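Local coordinates for protein uracil-DNA glycosylase (Sulfolobus tokodaii str. 7, PDB 4ZBY) that belongs to the uracil-DNA glycosylase superfamily and holds both an iron-sulfur cluster and a uracil molecule within a single chain, at residues A[13-16]-A[22-25]; A[17-22]-A[90-95]; A[77-82]-A[107-112]. All blocks are in the same frame, centred on the assembly; numbering follows the deposited sequence.

Contact 1 (A[13-16]-A[22-25]). With SF4 (iron/sulfur cluster), chain B.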
# COMPACT_ATOMS: atom_id res chain seq x y z
N SER A 13 17.31 -0.85 -9.17
CA SER A 13 18.59 -1.59 -9.21
C SER A 13 18.96 -2.26 -7.90
O SER A 13 20.11 -2.70 -7.75
CB SER A 13 19.72 -0.65 -9.60
OG SER A 13 19.56 -0.21 -10.93
N CYS A 14 18.01 -2.33 -6.98
CA CYS A 14 18.28 -2.79 -5.61
C CYS A 14 18.63 -4.26 -5.50
O CYS A 14 17.98 -5.11 -6.11
CB CYS A 14 17.06 -2.52 -4.73
SG CYS A 14 17.37 -2.87 -3.00
N LYS A 15 19.65 -4.57 -4.71
CA LYS A 15 19.94 -5.96 -4.40
C LYS A 15 20.13 -6.16 -2.91
O LYS A 15 20.94 -6.96 -2.46
CB LYS A 15 21.16 -6.43 -5.19
CG LYS A 15 20.95 -6.25 -6.68
CD LYS A 15 22.14 -6.70 -7.51
CE LYS A 15 21.86 -6.48 -8.99
NZ LYS A 15 23.00 -6.94 -9.84
N LYS A 16 19.33 -5.46 -2.13
CA LYS A 16 19.48 -5.45 -0.68
C LYS A 16 18.83 -6.64 0.01
O LYS A 16 19.09 -6.87 1.18
CB LYS A 16 18.93 -4.14 -0.10
CG LYS A 16 19.81 -2.94 -0.41
CD LYS A 16 19.17 -1.70 0.15
CE LYS A 16 20.19 -0.59 0.24
NZ LYS A 16 19.53 0.68 0.66
N PHE A 22 15.15 -13.08 -8.45
CA PHE A 22 14.02 -13.71 -9.12
C PHE A 22 13.30 -12.78 -10.09
O PHE A 22 12.53 -13.23 -10.95
CB PHE A 22 13.01 -14.21 -8.08
CG PHE A 22 13.60 -15.09 -7.03
CD1 PHE A 22 14.18 -16.31 -7.36
CD2 PHE A 22 13.55 -14.71 -5.69
CE1 PHE A 22 14.73 -17.13 -6.38
CE2 PHE A 22 14.08 -15.52 -4.71
CZ PHE A 22 14.67 -16.73 -5.05
N ARG A 23 13.55 -11.49 -9.94
CA ARG A 23 12.65 -10.52 -10.56
C ARG A 23 12.93 -10.26 -12.03
O ARG A 23 14.05 -10.48 -12.55
CB ARG A 23 12.69 -9.19 -9.78
CG ARG A 23 13.87 -8.32 -10.12
CD ARG A 23 13.97 -7.09 -9.23
NE ARG A 23 15.26 -6.45 -9.47
CZ ARG A 23 16.01 -5.88 -8.52
NH1 ARG A 23 15.59 -5.84 -7.26
NH2 ARG A 23 17.19 -5.35 -8.84
N THR A 24 11.88 -9.79 -12.70
CA THR A 24 12.00 -9.16 -14.01
C THR A 24 12.14 -7.67 -13.76
O THR A 24 13.10 -7.05 -14.21
CB THR A 24 10.79 -9.43 -14.90
OG1 THR A 24 10.60 -10.84 -15.02
CG2 THR A 24 11.03 -8.85 -16.34
N ASN A 25 11.21 -7.11 -13.01
CA ASN A 25 11.26 -5.69 -12.63
C ASN A 25 10.93 -5.48 -11.17
O ASN A 25 9.95 -6.03 -10.71
CB ASN A 25 10.25 -4.85 -13.42
CG ASN A 25 10.56 -4.80 -14.88
OD1 ASN A 25 11.48 -4.09 -15.31
ND2 ASN A 25 9.80 -5.55 -15.66
FE1 SF4 B . 14.60 -6.64 -1.66
FE2 SF4 B . 15.53 -4.38 -2.72
FE3 SF4 B . 13.59 -5.75 -3.99
FE4 SF4 B . 13.05 -4.45 -1.72
S1 SF4 B . 13.64 -3.51 -3.70
S2 SF4 B . 12.39 -6.53 -2.25
S3 SF4 B . 15.00 -4.72 -0.57
S4 SF4 B . 15.74 -6.46 -3.57

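Contact 2 (A[17-22]-A[90-95]). With SF4 (iron/sulfur cluster), chain B.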
# COMPACT_ATOMS: atom_id res chain seq x y z
N CYS A 17 17.99 -7.40 -0.68
CA CYS A 17 17.58 -8.69 -0.14
C CYS A 17 17.56 -9.75 -1.23
O CYS A 17 17.79 -9.44 -2.39
CB CYS A 17 16.21 -8.61 0.55
SG CYS A 17 14.80 -8.65 -0.55
N LYS A 18 17.33 -11.01 -0.87
CA LYS A 18 17.48 -12.07 -1.85
C LYS A 18 16.41 -12.07 -2.94
O LYS A 18 16.52 -12.82 -3.92
CB LYS A 18 17.51 -13.43 -1.14
CG LYS A 18 16.24 -13.76 -0.39
CD LYS A 18 16.36 -15.09 0.37
CE LYS A 18 15.10 -15.39 1.16
NZ LYS A 18 14.77 -14.33 2.17
N LEU A 19 15.39 -11.24 -2.82
CA LEU A 19 14.33 -11.24 -3.81
C LEU A 19 14.78 -10.72 -5.18
O LEU A 19 14.12 -11.01 -6.19
CB LEU A 19 13.14 -10.40 -3.35
CG LEU A 19 12.43 -10.95 -2.10
CD1 LEU A 19 11.16 -10.18 -1.73
CD2 LEU A 19 12.16 -12.45 -2.31
N TRP A 20 15.89 -9.98 -5.22
CA TRP A 20 16.29 -9.38 -6.49
C TRP A 20 16.57 -10.44 -7.53
O TRP A 20 16.33 -10.22 -8.71
CB TRP A 20 17.52 -8.46 -6.31
CG TRP A 20 18.83 -9.22 -6.26
CD1 TRP A 20 19.47 -9.70 -5.15
CD2 TRP A 20 19.66 -9.58 -7.37
NE1 TRP A 20 20.63 -10.32 -5.50
CE2 TRP A 20 20.78 -10.26 -6.86
CE3 TRP A 20 19.57 -9.38 -8.75
CZ2 TRP A 20 21.79 -10.75 -7.68
CZ3 TRP A 20 20.56 -9.86 -9.56
CH2 TRP A 20 21.67 -10.54 -9.02
N GLN A 21 17.07 -11.61 -7.11
CA GLN A 21 17.51 -12.62 -8.04
C GLN A 21 16.40 -13.21 -8.90
O GLN A 21 16.67 -13.77 -9.96
CB GLN A 21 18.22 -13.75 -7.28
CG GLN A 21 17.30 -14.58 -6.41
CD GLN A 21 18.06 -15.55 -5.52
OE1 GLN A 21 18.51 -16.61 -5.96
NE2 GLN A 21 18.18 -15.20 -4.24
N PHE A 22 15.15 -13.08 -8.45
CA PHE A 22 14.02 -13.71 -9.12
C PHE A 22 13.30 -12.78 -10.09
O PHE A 22 12.53 -13.23 -10.95
CB PHE A 22 13.01 -14.21 -8.08
CG PHE A 22 13.60 -15.09 -7.03
CD1 PHE A 22 14.18 -16.31 -7.36
CD2 PHE A 22 13.55 -14.71 -5.69
CE1 PHE A 22 14.73 -17.13 -6.38
CE2 PHE A 22 14.08 -15.52 -4.71
CZ PHE A 22 14.67 -16.73 -5.05
N ASN A 90 7.40 -18.26 -5.97
CA ASN A 90 6.57 -19.41 -5.60
C ASN A 90 5.23 -19.02 -4.96
O ASN A 90 4.64 -19.84 -4.26
CB ASN A 90 7.31 -20.34 -4.60
CG ASN A 90 8.64 -20.84 -5.12
OD1 ASN A 90 8.79 -21.13 -6.31
ND2 ASN A 90 9.62 -21.02 -4.20
N ASN A 91 4.76 -17.79 -5.21
CA ASN A 91 3.49 -17.27 -4.68
C ASN A 91 3.54 -17.02 -3.15
O ASN A 91 2.52 -16.73 -2.53
CB ASN A 91 2.32 -18.21 -5.05
CG ASN A 91 0.94 -17.56 -4.88
OD1 ASN A 91 0.77 -16.36 -5.13
ND2 ASN A 91 -0.05 -18.35 -4.47
N ARG A 92 4.73 -17.08 -2.54
CA ARG A 92 4.83 -16.92 -1.08
C ARG A 92 4.77 -15.46 -0.63
O ARG A 92 4.91 -14.50 -1.42
CB ARG A 92 6.10 -17.59 -0.52
CG ARG A 92 7.42 -16.80 -0.74
CD ARG A 92 8.44 -17.30 0.29
NE ARG A 92 9.83 -16.97 -0.05
CZ ARG A 92 10.36 -15.76 0.10
NH1 ARG A 92 9.62 -14.74 0.54
NH2 ARG A 92 11.63 -15.57 -0.23
N ASP A 93 4.55 -15.28 0.67
CA ASP A 93 4.64 -13.95 1.27
C ASP A 93 6.09 -13.59 1.55
O ASP A 93 6.91 -14.48 1.73
CB ASP A 93 3.82 -13.89 2.57
CG ASP A 93 2.41 -14.41 2.39
OD1 ASP A 93 1.64 -13.79 1.63
OD2 ASP A 93 2.06 -15.44 3.00
N PRO A 94 6.41 -12.28 1.65
CA PRO A 94 7.76 -11.82 2.01
C PRO A 94 8.22 -12.42 3.33
O PRO A 94 7.39 -12.59 4.22
CB PRO A 94 7.60 -10.31 2.15
CG PRO A 94 6.49 -9.97 1.25
CD PRO A 94 5.54 -11.16 1.28
N GLU A 95 9.50 -12.74 3.45
CA GLU A 95 10.06 -13.13 4.74
C GLU A 95 10.15 -11.89 5.61
O GLU A 95 10.03 -10.78 5.11
CB GLU A 95 11.45 -13.74 4.61
CG GLU A 95 11.66 -14.70 3.48
CD GLU A 95 11.30 -16.09 3.85
OE1 GLU A 95 12.21 -16.84 4.29
OE2 GLU A 95 10.12 -16.44 3.72
FE1 SF4 B . 14.60 -6.64 -1.66
FE2 SF4 B . 15.53 -4.38 -2.72
FE3 SF4 B . 13.59 -5.75 -3.99
FE4 SF4 B . 13.05 -4.45 -1.72
S1 SF4 B . 13.64 -3.51 -3.70
S2 SF4 B . 12.39 -6.53 -2.25
S3 SF4 B . 15.00 -4.72 -0.57
S4 SF4 B . 15.74 -6.46 -3.57

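Contact 3 (A[77-82]-A[107-112]). With URA (uracil), chain C.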
# COMPACT_ATOMS: atom_id res chain seq x y z
N GLN A 77 -3.95 10.26 -9.41
CA GLN A 77 -4.21 11.24 -8.35
C GLN A 77 -3.87 10.70 -6.98
O GLN A 77 -3.94 11.43 -6.01
CB GLN A 77 -5.68 11.69 -8.35
CG GLN A 77 -6.15 12.40 -9.60
CD GLN A 77 -7.64 12.64 -9.62
OE1 GLN A 77 -8.43 11.73 -9.78
NE2 GLN A 77 -8.04 13.91 -9.49
N VAL A 78 -3.50 9.42 -6.91
CA VAL A 78 -3.15 8.81 -5.61
C VAL A 78 -1.73 8.26 -5.71
O VAL A 78 -1.09 8.43 -6.76
CB VAL A 78 -4.12 7.70 -5.23
CG1 VAL A 78 -5.52 8.32 -5.09
CG2 VAL A 78 -4.12 6.58 -6.27
N PHE A 79 -1.21 7.68 -4.63
CA PHE A 79 0.07 7.01 -4.72
C PHE A 79 -0.10 5.58 -4.27
O PHE A 79 -0.76 5.32 -3.26
CB PHE A 79 1.15 7.71 -3.87
CG PHE A 79 2.55 7.22 -4.17
CD1 PHE A 79 3.08 6.15 -3.48
CD2 PHE A 79 3.31 7.83 -5.18
CE1 PHE A 79 4.37 5.68 -3.77
CE2 PHE A 79 4.59 7.37 -5.48
CZ PHE A 79 5.11 6.28 -4.77
N ILE A 80 0.47 4.65 -5.04
CA ILE A 80 0.25 3.22 -4.79
C ILE A 80 1.58 2.48 -4.73
O ILE A 80 2.39 2.61 -5.65
CB ILE A 80 -0.61 2.58 -5.90
CG1 ILE A 80 -2.00 3.25 -5.96
CG2 ILE A 80 -0.73 1.07 -5.66
CD1 ILE A 80 -2.82 2.80 -7.21
N THR A 81 1.81 1.76 -3.65
CA THR A 81 3.04 0.99 -3.55
C THR A 81 2.80 -0.21 -2.63
O THR A 81 1.65 -0.55 -2.36
CB THR A 81 4.21 1.89 -3.07
OG1 THR A 81 5.44 1.15 -3.15
CG2 THR A 81 3.99 2.39 -1.65
N ASN A 82 3.89 -0.85 -2.22
CA ASN A 82 3.84 -2.05 -1.38
C ASN A 82 4.94 -1.98 -0.33
O ASN A 82 5.92 -1.28 -0.52
CB ASN A 82 4.03 -3.33 -2.19
CG ASN A 82 2.91 -3.58 -3.19
OD1 ASN A 82 1.81 -3.93 -2.81
ND2 ASN A 82 3.20 -3.39 -4.47
N ASP A 107 9.16 3.81 4.20
CA ASP A 107 9.36 4.87 5.19
C ASP A 107 9.74 6.17 4.49
O ASP A 107 9.21 7.23 4.79
CB ASP A 107 10.48 4.52 6.18
CG ASP A 107 10.16 3.34 7.05
OD1 ASP A 107 8.99 2.94 7.16
OD2 ASP A 107 11.11 2.81 7.66
N ARG A 108 10.66 6.06 3.54
CA ARG A 108 11.15 7.24 2.83
C ARG A 108 10.07 7.83 1.95
O ARG A 108 9.97 9.06 1.80
CB ARG A 108 12.39 6.90 2.01
CG ARG A 108 13.60 6.62 2.89
CD ARG A 108 14.76 6.00 2.11
NE ARG A 108 15.18 6.80 0.96
CZ ARG A 108 16.05 6.38 0.06
NH1 ARG A 108 16.58 5.16 0.19
NH2 ARG A 108 16.40 7.15 -0.97
N GLN A 109 9.24 6.97 1.37
CA GLN A 109 8.17 7.43 0.48
C GLN A 109 7.10 8.16 1.30
O GLN A 109 6.59 9.23 0.89
CB GLN A 109 7.56 6.25 -0.31
CG GLN A 109 8.53 5.70 -1.33
CD GLN A 109 8.04 4.41 -1.98
OE1 GLN A 109 7.51 3.53 -1.30
NE2 GLN A 109 8.19 4.30 -3.30
N ILE A 110 6.76 7.58 2.45
CA ILE A 110 5.83 8.24 3.36
C ILE A 110 6.38 9.58 3.84
O ILE A 110 5.65 10.58 3.88
CB ILE A 110 5.49 7.35 4.57
CG1 ILE A 110 4.78 6.08 4.11
CG2 ILE A 110 4.64 8.11 5.60
CD1 ILE A 110 4.65 5.05 5.22
N ASP A 111 7.68 9.63 4.16
CA ASP A 111 8.32 10.85 4.65
C ASP A 111 8.18 12.00 3.67
O ASP A 111 8.05 13.17 4.07
CB ASP A 111 9.81 10.61 4.90
CG ASP A 111 10.06 9.95 6.22
OD1 ASP A 111 9.07 9.75 6.94
OD2 ASP A 111 11.24 9.65 6.54
N ILE A 112 8.20 11.66 2.39
CA ILE A 112 8.15 12.66 1.34
C ILE A 112 6.71 13.02 1.02
O ILE A 112 6.37 14.21 0.95
CB ILE A 112 8.86 12.17 0.07
CG1 ILE A 112 10.39 12.22 0.25
CG2 ILE A 112 8.44 13.00 -1.14
CD1 ILE A 112 11.12 11.25 -0.66
N1 URA C . -0.70 -7.58 -4.48
C2 URA C . -0.12 -6.60 -3.75
O2 URA C . 0.00 -6.65 -2.54
N3 URA C . 0.50 -5.63 -4.44
C4 URA C . 0.60 -5.54 -5.78
O4 URA C . 1.13 -4.56 -6.28
C5 URA C . -0.03 -6.57 -6.51
C6 URA C . -0.67 -7.57 -5.86

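Contact 1 (A[13-16]-A[22-25])
At the iron-sulfur cluster site, Arg23 reaches across the loop that follows helix 4-12 and grips the backbone carbonyl of Cys14. The guanidinium comes end-on and spends both terminal nitrogens on one oxygen: NH1 of Arg23 lies 2.8 Å from Cys14 O and NH2 of Arg23 lies 2.9 Å from the same Cys14 O. Neither bond is straight, with N-H...O angles of 141° and 136°, as expected when two donors converge on a single acceptor. The NH1 donor sits in the carbonyl plane, whereas NH2 is tilted from it; the oxygen itself is close to the guanidinium plane. Cys14 and Cys17 form a Cys-X-X-Cys pair that supplies two cluster ligands, and Cys86 and Cys102 also line the pocket. SG of Cys14 binds the cluster iron FE2 at 2.4 Å, its first torsion (chi1 -173°) turning the sulfur away from the backbone N. The same sulfur accepts a hydrogen bond from Lys16 N, 3.4 Å from Cys14 SG. On the guanidinium edge, NH1 of Arg23 comes to 3.7 Å from the cluster sulfide S4, which would place positive charge beside the cluster. The aliphatic part of Lys15 approaches obliquely, CG lying 4.4 Å from Arg23 NH2, while the Lys15 ammonium makes a cation-pi contact with Trp20. Tyr105 of helix 96-113 packs against the side chain of Cys14.

Contact 2 (A[17-22]-A[90-95])
Lys18 and Leu19, in the 3-10 turn 18-21 just after the cluster ligand Cys17, pack against Arg92 and Glu95 of the loop leading into helix 96-113, so that the second half of the Cys-X-X-Cys motif is joined to the entrance of that helix. Packing comes first. CE of Lys18 lies 3.7 Å from NH2 of Arg92, and the methyl CD2 of Leu19 is 3.8 Å from the same Arg92 NH2, both meeting the guanidinium obliquely. The other methyl of Leu19, CD1, faces the cluster, 3.9 Å from its sulfide S2. Charge follows. The Lys18 chain is extended as far as CE and then bends (chi4 -59°), which carries NZ to 3.4 Å from Glu95 CG. Two positive groups, Lys18 NZ and Arg92 NH2, come near each other, but both form salt bridges to Glu98 OE2, and that shared carboxylate would offset their repulsion. Glu95 OE2 lies over one face of the Arg92 guanidinium, a long ion pair held by charge alone, the oxygen lying well out of the guanidinium plane. Hydrogen bonds run within each segment. NE2 of Gln21 uses a lone pair of Lys18 O, lying in the carbonyl plane, and NH1 of Arg92 donates to Asp93 O at 3.0 Å. Cys17 SG, 2.3 Å from the cluster iron FE1, also accepts from Leu19 N at 3.5 Å with an N-H...S angle of 163°.

Contact 3 (A[77-82]-A[107-112])
Gln109 of helix 96-113 meets Phe79 and Thr81 of strand 79-82, joining a helix to the mixed sheet of this alpha/beta fold. Just ahead of it on the helix, Arg108 is salt-bridged to Asp2 and Glu10. Gln109 then carries the whole contact across the two segments. Its chain is extended beyond CG (chi2 171°), which carries the amide across to the strand. NE2 of Gln109 stands at the edge of the Phe79 ring, 3.9 Å from Phe79 CZ, with ring and amide planes 80° apart. OE1 of Gln109 lies beside both branches of Thr81, 3.7 Å from Thr81 OG1 and 3.7 Å from Thr81 CG2, without a hydrogen bond. Next along, Ile110 packs on Met38 of strand 37-41, parallel to 79-82. On the strand, Thr81 points toward the helix and its neighbour Asn82 away from it, to uracil: uracil N3 donates to Asn82 OD1 (2.7 Å, 168°) and Asn82 ND2 donates to uracil O4 (3.0 Å). The buried polar groups are linked through third parties: Pro28 O accepts from Gln109 NE2 and Thr81 OG1, and Lys85 NZ bonds Gln109 OE1 and Thr81 OG1, so the amide is fixed in its rotation.

In the fold
Contacts 1 and 2 both border the iron-sulfur cluster, with centres about 10 Å apart. Segment 17-22 runs on directly from 13-16 and ends on Phe22, which also starts 22-25, so it fills the gap between the two segments of contact 1. They also touch through Trp20, whose CB lies 3.4 Å from Cys14 O and whose CD2 lies 3.6 Å from Lys15 CG. Contact 3 is deeper and touches neither: its nearest atoms are about 5 Å from contact 1 and about 8 Å from contact 2. It holds Asn82 of the uracil pocket, yet the Thr81 side chain is only about 9 Å from the cluster. From the cluster side, the Leu19 side chain is about 12 Å from uracil.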